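Local coordinates for Peptide/nickel transport system substrate-binding protein (Listeria monocytogenes serotype 1/2a, PDB 5KZT), which binds peptides and probably delivers them for uptake, as a substrate-binding protein of a peptide transport system, at residues 175-180 with 185-190. Sequence-based numbering, arbitrary orientation.
Sequences TEKGEK and SDNMLF
Asn187 reaches back with its side-chain amide to the backbone carbonyl of Lys180, closing the turn that follows helix 171-177. The single hydrogen bond across the contact, from Asn187 ND2 to Lys180 O, is 3.0 Å long but weak, with an N-H...O angle of 140°. It is bent at the acceptor too: ND2 approaches Lys180 O at about 105° to the C=O bond. Asn187 CB lies 3.3 Å from Lys180 O, so the carbonyl oxygen sits against both the amide nitrogen and the carbon at the root of the side chain. On the lysine, the methylene Lys180 CB comes within 3.3 Å of Asn187 ND2, while the rest of the chain bends at chi2 and chi3 and carries its ammonium away.

Lys177 packs by its aliphatic part. Its chain folds at chi2 (-61°) and then extends, laying CD over one face of the Asn187 amide, 3.7 Å from Asn187 ND2; Lys180 O lies a little out of the amide plane, on the side away from Lys177 CD. Lys177 CE makes only a loose contact, 4.4 Å, with the backbone oxygen Asp186 O.

Gly178 leaves helical geometry with positive phi, before the short 3-10 turn that presents the Lys180 carbonyl. Beyond Asn187 the loop turns inward: Met188 and Phe190 pack on Leu196 of strand 194-197, and Leu189 O accepts a hydrogen bond from Asn46. The contact thus lies on the surface of a family 5 solute-binding protein, in the link from helix 171-177 to strand 194-197. A weak, bent amide-to-carbonyl bond backed by lysine methylenes, with no ion pair across it, implies that the two parts of this link are held together only modestly.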
loop_
_atom_site.group_PDB
_atom_site.type_symbol
_atom_site.label_atom_id
_atom_site.label_comp_id
_atom_site.label_asym_id
_atom_site.label_seq_id
_atom_site.Cartn_x
_atom_site.Cartn_y
_atom_site.Cartn_z
ATOM N N THR A 175 9.326 17.800 16.630
ATOM C CA THR A 175 9.414 17.873 18.089
ATOM C C THR A 175 8.453 18.920 18.673
ATOM O O THR A 175 7.713 18.620 19.606
ATOM C CB THR A 175 10.857 18.146 18.563
ATOM O OG1 THR A 175 11.727 17.133 18.049
ATOM C CG2 THR A 175 10.937 18.158 20.089
ATOM N N GLU A 176 8.457 20.128 18.109
ATOM C CA GLU A 176 7.535 21.203 18.505
ATOM C C GLU A 176 6.056 20.812 18.470
ATOM O O GLU A 176 5.310 21.195 19.351
ATOM C CB GLU A 176 7.734 22.445 17.625
ATOM C CG GLU A 176 8.982 23.238 17.975
ATOM C CD GLU A 176 9.493 24.161 16.860
ATOM O OE1 GLU A 176 9.057 24.030 15.689
ATOM O OE2 GLU A 176 10.361 25.016 17.161
ATOM N N LYS A 177 5.631 20.056 17.461
ATOM C CA LYS A 177 4.228 19.657 17.360
ATOM C C LYS A 177 3.821 18.503 18.275
ATOM O O LYS A 177 2.614 18.293 18.486
ATOM C CB LYS A 177 3.873 19.317 15.901
ATOM C CG LYS A 177 4.073 20.469 14.925
ATOM C CD LYS A 177 3.204 21.685 15.265
ATOM C CE LYS A 177 3.608 22.903 14.451
ATOM N NZ LYS A 177 3.040 24.159 15.014
ATOM N N GLY A 178 4.807 17.748 18.785
ATOM C CA GLY A 178 4.560 16.615 19.689
ATOM C C GLY A 178 3.512 15.644 19.163
ATOM O O GLY A 178 3.532 15.298 17.977
ATOM N N GLU A 179 2.560 15.239 20.012
ATOM C CA GLU A 179 1.545 14.260 19.579
ATOM C C GLU A 179 0.552 14.772 18.527
ATOM O O GLU A 179 -0.154 13.967 17.912
ATOM C CB GLU A 179 0.818 13.620 20.777
ATOM C CG GLU A 179 1.693 12.725 21.673
ATOM C CD GLU A 179 2.623 11.780 20.904
ATOM O OE1 GLU A 179 3.761 12.202 20.557
ATOM O OE2 GLU A 179 2.238 10.612 20.641
ATOM N N LYS A 180 0.506 16.083 18.292
ATOM C CA LYS A 180 -0.303 16.619 17.188
ATOM C C LYS A 180 0.426 16.638 15.821
ATOM O O LYS A 180 -0.162 17.031 14.808
ATOM C CB LYS A 180 -0.845 18.009 17.539
ATOM C CG LYS A 180 -1.871 18.027 18.680
ATOM C CD LYS A 180 -3.186 17.302 18.364
ATOM C CE LYS A 180 -4.042 17.999 17.291
ATOM N NZ LYS A 180 -4.882 17.061 16.476
ATOM N N SER A 185 -3.104 19.599 8.255
ATOM C CA SER A 185 -2.137 20.223 7.343
ATOM C C SER A 185 -1.348 21.384 7.961
ATOM O O SER A 185 -0.247 21.677 7.492
ATOM C CB SER A 185 -2.799 20.656 6.029
ATOM O OG SER A 185 -3.962 21.396 6.252
ATOM N N ASP A 186 -1.889 22.027 8.999
ATOM C CA ASP A 186 -1.111 23.011 9.789
ATOM C C ASP A 186 0.038 22.399 10.570
ATOM O O ASP A 186 0.956 23.124 10.962
ATOM C CB ASP A 186 -1.980 23.749 10.807
ATOM C CG ASP A 186 -2.960 24.686 10.172
ATOM O OD1 ASP A 186 -2.733 25.143 9.032
ATOM O OD2 ASP A 186 -3.966 24.979 10.849
ATOM N N ASN A 187 -0.039 21.098 10.843
ATOM C CA ASN A 187 0.991 20.383 11.604
ATOM C C ASN A 187 1.905 19.491 10.755
ATOM O O ASN A 187 2.457 18.510 11.243
ATOM C CB ASN A 187 0.319 19.587 12.726
ATOM C CG ASN A 187 -0.226 20.490 13.810
ATOM O OD1 ASN A 187 -0.695 21.596 13.539
ATOM N ND2 ASN A 187 -0.136 20.044 15.045
ATOM N N MET A 188 2.074 19.875 9.493
ATOM C CA MET A 188 3.006 19.256 8.574
ATOM C C MET A 188 3.925 20.319 7.978
ATOM O O MET A 188 3.536 21.488 7.858
ATOM C CB MET A 188 2.241 18.591 7.423
ATOM C CG MET A 188 1.227 17.539 7.833
ATOM S SD MET A 188 0.181 17.013 6.456
ATOM C CE MET A 188 1.440 16.161 5.500
ATOM N N LEU A 189 5.140 19.902 7.624
ATOM C CA LEU A 189 6.068 20.678 6.787
ATOM C C LEU A 189 6.333 19.969 5.461
ATOM O O LEU A 189 6.377 18.743 5.394
ATOM C CB LEU A 189 7.423 20.890 7.471
ATOM C CG LEU A 189 7.726 22.066 8.388
ATOM C CD1 LEU A 189 9.231 22.110 8.653
ATOM C CD2 LEU A 189 7.216 23.400 7.845
ATOM N N PHE A 190 6.566 20.758 4.421
ATOM C CA PHE A 190 6.597 20.266 3.050
ATOM C C PHE A 190 7.947 20.548 2.394
ATOM O O PHE A 190 8.539 21.613 2.590
ATOM C CB PHE A 190 5.454 20.918 2.252
ATOM C CG PHE A 190 4.154 20.937 3.000
ATOM C CD1 PHE A 190 3.524 19.735 3.355
ATOM C CD2 PHE A 190 3.582 22.142 3.422
ATOM C CE1 PHE A 190 2.321 19.747 4.079
ATOM C CE2 PHE A 190 2.393 22.159 4.148
ATOM C CZ PHE A 190 1.764 20.965 4.482
#